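Local coordinates for D-methionine-binding lipoprotein MetQ (Escherichia coli, PDB 4YAH), which binds methionine as the substrate-binding lipoprotein of an ATP-driven D-methionine uptake system, at residues 81-86 with 229-234; 71-76 with 101-106. All blocks are in the same frame, centred on the assembly; numbering follows the deposited sequence.

Interaction 1: residues 81-86 with 229-234; sequences IDANAF and NLIVTR. With MET (methionine), chain B.
Asn84 holds CG between the backbone N and the carbonyl carbon (chi1 58°), and its OD1 lies 3.6 Å from Val232 CB. The two side chains leave the same face of the sheet side by side. Their backbones form an antiparallel hydrogen-bonded pair. Asn84 N donates to Val232 O at 2.9 Å. Val232 N donates back to Asn84 O, nearly straight at 166°. Ala83, Ala85, Ile231 and Thr233 point to the other face, where helix 241-250 packs on Ile231 and Thr233.

Towards the pocket a water stands between the strands. Phe86 N donates to it at 2.9 Å. Leu230 O and Asn84 OD1 each lie 2.8 Å from this water. Asn84 ND2 turns to Asn73 OD1, so the amide is tied to helix 71-78.

At the far end, Arg234 NH1 makes a weak bond of 3.1 Å to Ile81 O, which lies at the guanidinium edge. NH1 also bonds Leu76 O, and NE pairs with Asp236.

Asn229 carries the pair of strands into the ligand site. Its OD1 accepts from the methionine N at 2.8 Å, and its ND2 donates to the methionine O at 2.9 Å. Phe86 CE1 touches the ligand methyl CE. Arg144, Asn202 and Thr204 also bond the ligand. Asn229 thus grips both the amino and the carboxylate group, while Phe86 meets the apolar tail, a division of labour suited to a free amino acid.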
ATOM      1  N   ILE A  81      -1.706 -15.061 -12.994  1.00 23.64           N
ATOM      2  CA  ILE A  81      -1.406 -13.759 -13.574  1.00 19.53           C
ATOM      3  C   ILE A  81       0.104 -13.685 -13.814  1.00 17.40           C
ATOM      4  O   ILE A  81       0.870 -14.466 -13.249  1.00 20.80           O
ATOM      5  CB  ILE A  81      -1.878 -12.601 -12.667  1.00 21.55           C
ATOM      6  CG1 ILE A  81      -1.244 -12.708 -11.278  1.00 21.01           C
ATOM      7  CG2 ILE A  81      -3.398 -12.607 -12.567  1.00 22.89           C
ATOM      8  CD1 ILE A  81      -1.616 -11.560 -10.330  1.00 19.45           C
ATOM      9  N   ASP A  82       0.520 -12.754 -14.661  1.00 17.57           N
ATOM     10  CA  ASP A  82       1.921 -12.599 -15.049  1.00 21.60           C
ATOM     11  C   ASP A  82       2.725 -11.675 -14.130  1.00 19.18           C
ATOM     12  O   ASP A  82       3.949 -11.818 -13.984  1.00 18.49           O
ATOM     13  CB  ASP A  82       1.995 -12.038 -16.462  1.00 19.47           C
ATOM     14  CG  ASP A  82       1.389 -12.984 -17.514  1.00 28.62           C
ATOM     15  OD1 ASP A  82       0.243 -12.745 -17.968  1.00 23.65           O
ATOM     16  OD2 ASP A  82       2.068 -13.967 -17.888  1.00 32.73           O
ATOM     17  N   ALA A  83       2.028 -10.706 -13.545  1.00 17.95           N
ATOM     18  CA  ALA A  83       2.660  -9.678 -12.733  1.00 12.99           C
ATOM     19  C   ALA A  83       1.616  -9.141 -11.790  1.00 15.47           C
ATOM     20  O   ALA A  83       0.423  -9.335 -12.020  1.00 15.83           O
ATOM     21  CB  ALA A  83       3.205  -8.554 -13.586  1.00 15.84           C
ATOM     22  N   ASN A  84       2.043  -8.460 -10.731  1.00 17.58           N
ATOM     23  CA  ASN A  84       1.093  -7.630 -10.011  1.00 17.60           C
ATOM     24  C   ASN A  84       1.736  -6.317  -9.630  1.00 15.54           C
ATOM     25  O   ASN A  84       2.949  -6.128  -9.749  1.00 16.15           O
ATOM     26  CB  ASN A  84       0.505  -8.357  -8.782  1.00 14.51           C
ATOM     27  CG  ASN A  84       1.539  -8.825  -7.793  1.00 16.16           C
ATOM     28  OD1 ASN A  84       2.476  -8.097  -7.430  1.00 16.28           O
ATOM     29  ND2 ASN A  84       1.337 -10.045  -7.287  1.00 16.81           N
ATOM     30  N   ALA A  85       0.890  -5.381  -9.221  1.00 15.02           N
ATOM     31  CA  ALA A  85       1.338  -4.039  -8.957  1.00 13.30           C
ATOM     32  C   ALA A  85       0.599  -3.485  -7.761  1.00 17.10           C
ATOM     33  O   ALA A  85      -0.403  -2.778  -7.919  1.00 18.40           O
ATOM     34  CB  ALA A  85       1.130  -3.161 -10.183  1.00 16.99           C
ATOM     35  N   PHE A  86       1.067  -3.826  -6.562  1.00 14.68           N
ATOM     36  CA  PHE A  86       0.312  -3.461  -5.365  1.00 14.02           C
ATOM     37  C   PHE A  86       1.086  -3.390  -4.054  1.00 19.95           C
ATOM     38  O   PHE A  86       0.511  -2.978  -3.050  1.00 17.81           O
ATOM     39  CB  PHE A  86      -0.842  -4.460  -5.159  1.00 14.27           C
ATOM     40  CG  PHE A  86      -0.427  -5.723  -4.445  1.00 15.89           C
ATOM     41  CD1 PHE A  86      -0.651  -5.867  -3.089  1.00 18.07           C
ATOM     42  CD2 PHE A  86       0.220  -6.754  -5.123  1.00 16.89           C
ATOM     43  CE1 PHE A  86      -0.259  -7.008  -2.420  1.00 16.64           C
ATOM     44  CE2 PHE A  86       0.610  -7.897  -4.455  1.00 17.21           C
ATOM     45  CZ  PHE A  86       0.370  -8.028  -3.110  1.00 19.39           C
ATOM     46  N   ASN A 229       6.011   1.383  -3.868  1.00 15.44           N
ATOM     47  CA  ASN A 229       5.335   0.195  -4.371  1.00 16.75           C
ATOM     48  C   ASN A 229       6.072  -0.316  -5.618  1.00 16.13           C
ATOM     49  O   ASN A 229       6.876   0.404  -6.214  1.00 14.86           O
ATOM     50  CB  ASN A 229       3.859   0.495  -4.683  1.00 16.53           C
ATOM     51  CG  ASN A 229       2.989   0.580  -3.435  1.00 15.42           C
ATOM     52  OD1 ASN A 229       1.790   0.324  -3.502  1.00 16.62           O
ATOM     53  ND2 ASN A 229       3.581   0.976  -2.299  1.00 18.23           N
ATOM     54  N   LEU A 230       5.726  -1.537  -6.034  1.00 14.70           N
ATOM     55  CA  LEU A 230       6.499  -2.292  -7.015  1.00 12.02           C
ATOM     56  C   LEU A 230       5.596  -2.980  -8.019  1.00 16.13           C
ATOM     57  O   LEU A 230       4.459  -3.332  -7.706  1.00 16.98           O
ATOM     58  CB  LEU A 230       7.327  -3.370  -6.319  1.00 14.99           C
ATOM     59  CG  LEU A 230       8.179  -2.941  -5.129  1.00 16.31           C
ATOM     60  CD1 LEU A 230       8.608  -4.182  -4.368  1.00 16.77           C
ATOM     61  CD2 LEU A 230       9.376  -2.157  -5.610  1.00 16.48           C
ATOM     62  N   ILE A 231       6.135  -3.200  -9.212  1.00 14.75           N
ATOM     63  CA  ILE A 231       5.606  -4.195 -10.142  1.00 14.82           C
ATOM     64  C   ILE A 231       6.452  -5.422  -9.884  1.00 16.07           C
ATOM     65  O   ILE A 231       7.695  -5.327  -9.823  1.00 14.76           O
ATOM     66  CB  ILE A 231       5.699  -3.742 -11.597  1.00 16.47           C
ATOM     67  CG1 ILE A 231       4.831  -2.500 -11.794  1.00 20.86           C
ATOM     68  CG2 ILE A 231       5.216  -4.855 -12.554  1.00 16.19           C
ATOM     69  CD1 ILE A 231       5.176  -1.673 -13.011  1.00 20.79           C
ATOM     70  N   VAL A 232       5.776  -6.546  -9.659  1.00 14.30           N
ATOM     71  CA  VAL A 232       6.402  -7.785  -9.248  1.00 13.88           C
ATOM     72  C   VAL A 232       5.996  -8.929 -10.167  1.00 15.01           C
ATOM     73  O   VAL A 232       4.832  -9.027 -10.567  1.00 16.89           O
ATOM     74  CB  VAL A 232       6.017  -8.113  -7.812  1.00 16.52           C
ATOM     75  CG1 VAL A 232       6.510  -9.463  -7.399  1.00 16.74           C
ATOM     76  CG2 VAL A 232       6.597  -7.065  -6.889  1.00 14.08           C
ATOM     77  N   THR A 233       6.968  -9.787 -10.481  1.00 16.31           N
ATOM     78  CA  THR A 233       6.737 -10.986 -11.290  1.00 16.92           C
ATOM     79  C   THR A 233       7.329 -12.189 -10.588  1.00 15.95           C
ATOM     80  O   THR A 233       7.923 -12.064  -9.524  1.00 18.04           O
ATOM     81  CB  THR A 233       7.379 -10.898 -12.685  1.00 17.77           C
ATOM     82  OG1 THR A 233       8.809 -10.922 -12.555  1.00 20.28           O
ATOM     83  CG2 THR A 233       6.949  -9.643 -13.411  1.00 19.02           C
ATOM     84  N   ARG A 234       7.211 -13.357 -11.217  1.00 15.35           N
ATOM     85  CA  ARG A 234       7.965 -14.512 -10.761  1.00 18.93           C
ATOM     86  C   ARG A 234       9.405 -14.365 -11.245  1.00 19.78           C
ATOM     87  O   ARG A 234       9.689 -13.613 -12.171  1.00 18.57           O
ATOM     88  CB  ARG A 234       7.366 -15.818 -11.285  1.00 20.23           C
ATOM     89  CG  ARG A 234       5.951 -16.118 -10.798  1.00 22.21           C
ATOM     90  CD  ARG A 234       5.454 -17.421 -11.407  1.00 28.89           C
ATOM     91  NE  ARG A 234       5.497 -17.337 -12.860  1.00 24.33           N
ATOM     92  CZ  ARG A 234       4.566 -16.758 -13.614  1.00 22.99           C
ATOM     93  NH1 ARG A 234       3.481 -16.215 -13.061  1.00 20.80           N
ATOM     94  NH2 ARG A 234       4.724 -16.719 -14.930  1.00 28.15           N
TER
HETATM   95  N   MET B 301      -0.280   0.508  -1.557  1.00 16.33           N
HETATM   96  CA  MET B 301       0.084   0.038  -0.220  1.00 16.55           C
HETATM   97  C   MET B 301       0.892   1.104   0.481  1.00 17.10           C
HETATM   98  O   MET B 301       1.848   1.606  -0.119  1.00 17.75           O
HETATM   99  CB  MET B 301       0.893  -1.260  -0.300  1.00 18.12           C
HETATM  100  CG  MET B 301       1.154  -1.923   1.044  1.00 15.74           C
HETATM  101  SD  MET B 301       2.117  -3.446   0.938  1.00 15.65           S
HETATM  102  CE  MET B 301       0.883  -4.566   0.278  1.00 16.05           C
HETATM  103  OXT MET B 301       0.607   1.444   1.646  1.00 18.27           O
HETATM  104  O   HOH W   1       2.330 -15.788 -16.299  1.00 36.00           O
HETATM  105  O   HOH W   2       3.315  -5.602  -6.585  1.00 15.88           O

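Interaction 2: residues 71-76 with 101-106; sequences LPNEAL and YKLVAV
Helix 71-78 is the crossover of a beta-alpha-beta unit between strands 60-66 and 83-88. Here its Asn73, Glu74 and Leu76 pack against Tyr101 and Leu103, where the chain enters strand 103-111. No hydrogen bond links the two segments, and the contact is one of fit.

Tyr101 lays its ring along the helix. Its CE2 lies 3.6 Å from Asn73 CB. Asn73 O stands over one ring face, 4.2 Å above the plane and towards the rim. The phenol end reaches on to Glu74, with Tyr101 OH 3.2 Å from Glu74 CG. The Glu74 carboxylate is turned 68° from the ring plane. It runs on past the phenol, and its OE2 forms a salt bridge with Arg99. An alanine in place of Tyr101 would probably open a gap beside Asn73 CB and leave Glu74 CG without the phenol oxygen that lies against it.

Leu103 serves both Asn73 and Leu76 with its two branches. Its CD1 lies over one face of the Asn73 amide, 3.6 Å from OD1. Its CD2 meets Leu76 CD2 tip to tip at 3.8 Å. Leu76 CG is anti to the backbone N (chi1 177°), which sends this branch from the helix towards the strand. Leu92 and Leu96 of helix 89-99 and Val232 of the sheet also touch Leu103.

The buried amide of Asn73 has other partners. Its ND2 donates to Gln95 and to Gln87, a residue of the methionine pocket. The second link places Asn73 just behind the site. Packing of such a crossover helix on the central sheet is typical of an alpha/beta lobe of a type 2 periplasmic binding protein.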
ATOM      1  N   LEU A  71      -4.125 -12.572  -1.895  1.00 20.27           N
ATOM      2  CA  LEU A  71      -4.409 -13.312  -3.128  1.00 19.59           C
ATOM      3  C   LEU A  71      -3.600 -12.865  -4.354  1.00 20.59           C
ATOM      4  O   LEU A  71      -3.320 -13.685  -5.228  1.00 21.33           O
ATOM      5  CB  LEU A  71      -5.899 -13.233  -3.458  1.00 21.69           C
ATOM      6  CG  LEU A  71      -6.821 -13.843  -2.403  1.00 26.59           C
ATOM      7  CD1 LEU A  71      -8.297 -13.723  -2.834  1.00 30.84           C
ATOM      8  CD2 LEU A  71      -6.453 -15.283  -2.133  1.00 29.81           C
ATOM      9  N   PRO A  72      -3.226 -11.576  -4.450  1.00 19.07           N
ATOM     10  CA  PRO A  72      -2.469 -11.251  -5.671  1.00 19.07           C
ATOM     11  C   PRO A  72      -1.120 -11.968  -5.794  1.00 19.59           C
ATOM     12  O   PRO A  72      -0.710 -12.315  -6.915  1.00 18.43           O
ATOM     13  CB  PRO A  72      -2.266  -9.741  -5.565  1.00 22.08           C
ATOM     14  CG  PRO A  72      -3.402  -9.268  -4.687  1.00 19.75           C
ATOM     15  CD  PRO A  72      -3.631 -10.368  -3.706  1.00 20.66           C
ATOM     16  N   ASN A  73      -0.425 -12.195  -4.681  1.00 16.38           N
ATOM     17  CA  ASN A  73       0.832 -12.923  -4.755  1.00 17.40           C
ATOM     18  C   ASN A  73       0.600 -14.427  -4.966  1.00 19.05           C
ATOM     19  O   ASN A  73       1.387 -15.076  -5.656  1.00 19.94           O
ATOM     20  CB  ASN A  73       1.684 -12.672  -3.511  1.00 20.17           C
ATOM     21  CG  ASN A  73       2.463 -11.389  -3.601  1.00 17.26           C
ATOM     22  OD1 ASN A  73       2.693 -10.850  -4.689  1.00 17.27           O
ATOM     23  ND2 ASN A  73       2.891 -10.887  -2.455  1.00 17.24           N
ATOM     24  N   GLU A  74      -0.476 -14.971  -4.397  1.00 20.95           N
ATOM     25  CA  GLU A  74      -0.851 -16.371  -4.657  1.00 18.79           C
ATOM     26  C   GLU A  74      -1.120 -16.586  -6.140  1.00 20.42           C
ATOM     27  O   GLU A  74      -0.644 -17.555  -6.743  1.00 22.02           O
ATOM     28  CB  GLU A  74      -2.096 -16.772  -3.855  1.00 24.45           C
ATOM     29  CG  GLU A  74      -1.910 -16.722  -2.345  1.00 29.57           C
ATOM     30  CD  GLU A  74      -3.039 -17.411  -1.577  1.00 36.69           C
ATOM     31  OE1 GLU A  74      -4.024 -17.860  -2.215  1.00 38.44           O
ATOM     32  OE2 GLU A  74      -2.932 -17.513  -0.332  1.00 31.75           O
ATOM     33  N   ALA A  75      -1.875 -15.664  -6.722  1.00 21.12           N
ATOM     34  CA  ALA A  75      -2.255 -15.743  -8.123  1.00 19.57           C
ATOM     35  C   ALA A  75      -1.017 -15.700  -9.006  1.00 21.49           C
ATOM     36  O   ALA A  75      -0.892 -16.440  -9.969  1.00 20.94           O
ATOM     37  CB  ALA A  75      -3.201 -14.606  -8.466  1.00 23.46           C
ATOM     38  N   LEU A  76      -0.101 -14.813  -8.670  1.00 16.02           N
ATOM     39  CA  LEU A  76       1.140 -14.677  -9.419  1.00 17.18           C
ATOM     40  C   LEU A  76       1.986 -15.938  -9.318  1.00 20.73           C
ATOM     41  O   LEU A  76       2.470 -16.439 -10.324  1.00 22.97           O
ATOM     42  CB  LEU A  76       1.928 -13.474  -8.902  1.00 17.94           C
ATOM     43  CG  LEU A  76       3.290 -13.233  -9.529  1.00 18.10           C
ATOM     44  CD1 LEU A  76       3.182 -13.088 -11.038  1.00 16.34           C
ATOM     45  CD2 LEU A  76       3.946 -12.010  -8.912  1.00 20.16           C
ATOM     46  N   TYR A 101       7.476 -17.896  -1.769  1.00 25.42           N
ATOM     47  CA  TYR A 101       7.379 -17.561  -3.195  1.00 25.44           C
ATOM     48  C   TYR A 101       8.737 -17.185  -3.781  1.00 25.90           C
ATOM     49  O   TYR A 101       9.628 -16.744  -3.057  1.00 24.14           O
ATOM     50  CB  TYR A 101       6.445 -16.376  -3.434  1.00 24.31           C
ATOM     51  CG  TYR A 101       5.059 -16.476  -2.889  1.00 28.86           C
ATOM     52  CD1 TYR A 101       4.299 -17.623  -3.060  1.00 26.48           C
ATOM     53  CD2 TYR A 101       4.491 -15.391  -2.223  1.00 26.97           C
ATOM     54  CE1 TYR A 101       2.999 -17.693  -2.576  1.00 28.06           C
ATOM     55  CE2 TYR A 101       3.198 -15.451  -1.733  1.00 31.47           C
ATOM     56  CZ  TYR A 101       2.460 -16.604  -1.920  1.00 27.28           C
ATOM     57  OH  TYR A 101       1.181 -16.682  -1.436  1.00 30.96           O
ATOM     58  N   LYS A 102       8.870 -17.334  -5.099  1.00 24.66           N
ATOM     59  CA  LYS A 102      10.047 -16.840  -5.814  1.00 22.39           C
ATOM     60  C   LYS A 102       9.634 -15.683  -6.722  1.00 26.02           C
ATOM     61  O   LYS A 102       9.455 -15.833  -7.931  1.00 24.05           O
ATOM     62  CB  LYS A 102      10.709 -17.978  -6.608  1.00 26.45           C
ATOM     63  CG  LYS A 102      11.249 -19.101  -5.716  1.00 33.07           C
ATOM     64  CD  LYS A 102      12.264 -18.585  -4.697  1.00 49.57           C
ATOM     65  CE  LYS A 102      12.908 -19.716  -3.910  1.00 63.03           C
ATOM     66  NZ  LYS A 102      13.724 -20.618  -4.770  1.00 77.01           N
ATOM     67  N   LEU A 103       9.455 -14.524  -6.099  1.00 18.62           N
ATOM     68  CA  LEU A 103       9.006 -13.334  -6.795  1.00 17.93           C
ATOM     69  C   LEU A 103      10.072 -12.285  -6.733  1.00 20.64           C
ATOM     70  O   LEU A 103      10.864 -12.261  -5.791  1.00 22.37           O
ATOM     71  CB  LEU A 103       7.737 -12.767  -6.176  1.00 20.36           C
ATOM     72  CG  LEU A 103       6.620 -13.749  -5.876  1.00 17.58           C
ATOM     73  CD1 LEU A 103       5.442 -13.031  -5.249  1.00 22.76           C
ATOM     74  CD2 LEU A 103       6.176 -14.479  -7.128  1.00 20.32           C
ATOM     75  N   VAL A 104      10.043 -11.390  -7.710  1.00 19.70           N
ATOM     76  CA  VAL A 104      11.018 -10.320  -7.795  1.00 21.26           C
ATOM     77  C   VAL A 104      10.399  -9.034  -8.324  1.00 19.78           C
ATOM     78  O   VAL A 104       9.431  -9.049  -9.104  1.00 17.82           O
ATOM     79  CB  VAL A 104      12.213 -10.704  -8.690  1.00 21.45           C
ATOM     80  CG1 VAL A 104      12.956 -11.904  -8.114  1.00 22.64           C
ATOM     81  CG2 VAL A 104      11.763 -10.983 -10.098  1.00 20.93           C
ATOM     82  N   ALA A 105      10.967  -7.916  -7.870  1.00 15.82           N
ATOM     83  CA  ALA A 105      10.559  -6.603  -8.331  1.00 17.02           C
ATOM     84  C   ALA A 105      11.186  -6.300  -9.677  1.00 15.54           C
ATOM     85  O   ALA A 105      12.383  -6.511  -9.865  1.00 18.17           O
ATOM     86  CB  ALA A 105      10.972  -5.544  -7.316  1.00 18.13           C
ATOM     87  N   VAL A 106      10.387  -5.780 -10.601  1.00 15.64           N
ATOM     88  CA  VAL A 106      10.867  -5.412 -11.921  1.00 14.53           C
ATOM     89  C   VAL A 106      10.683  -3.932 -12.196  1.00 17.99           C
ATOM     90  O   VAL A 106      10.963  -3.454 -13.292  1.00 19.54           O
ATOM     91  CB  VAL A 106      10.164  -6.238 -13.042  1.00 17.35           C
ATOM     92  CG1 VAL A 106      10.504  -7.727 -12.889  1.00 19.25           C
ATOM     93  CG2 VAL A 106       8.652  -6.027 -13.038  1.00 16.33           C
TER

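Overall arrangement
Both interactions are buried and lie in the same lobe, their centres about 6 Å apart. Interaction 1 is within the sheet and rests on backbone bonds, a bridging water and polar ligand contacts. Interaction 2 joins a helix to the sheet almost entirely by side-chain packing. Strands 229-234 and 103-111 are neighbours: Val106 N lies 2.8 Å from Ile231 O, a probable hydrogen bond. Helix 71-78 is followed by strand 83-88. The segments of the two interactions alternate along the chain, 71-76, 81-86, 101-106 and 229-234. The strand order 60-66, 32-38, 83-88, 229-234, 103-111 is that of a type 2 binding-protein lobe. Interaction 1 reaches the methionine directly; interaction 2 stays behind it.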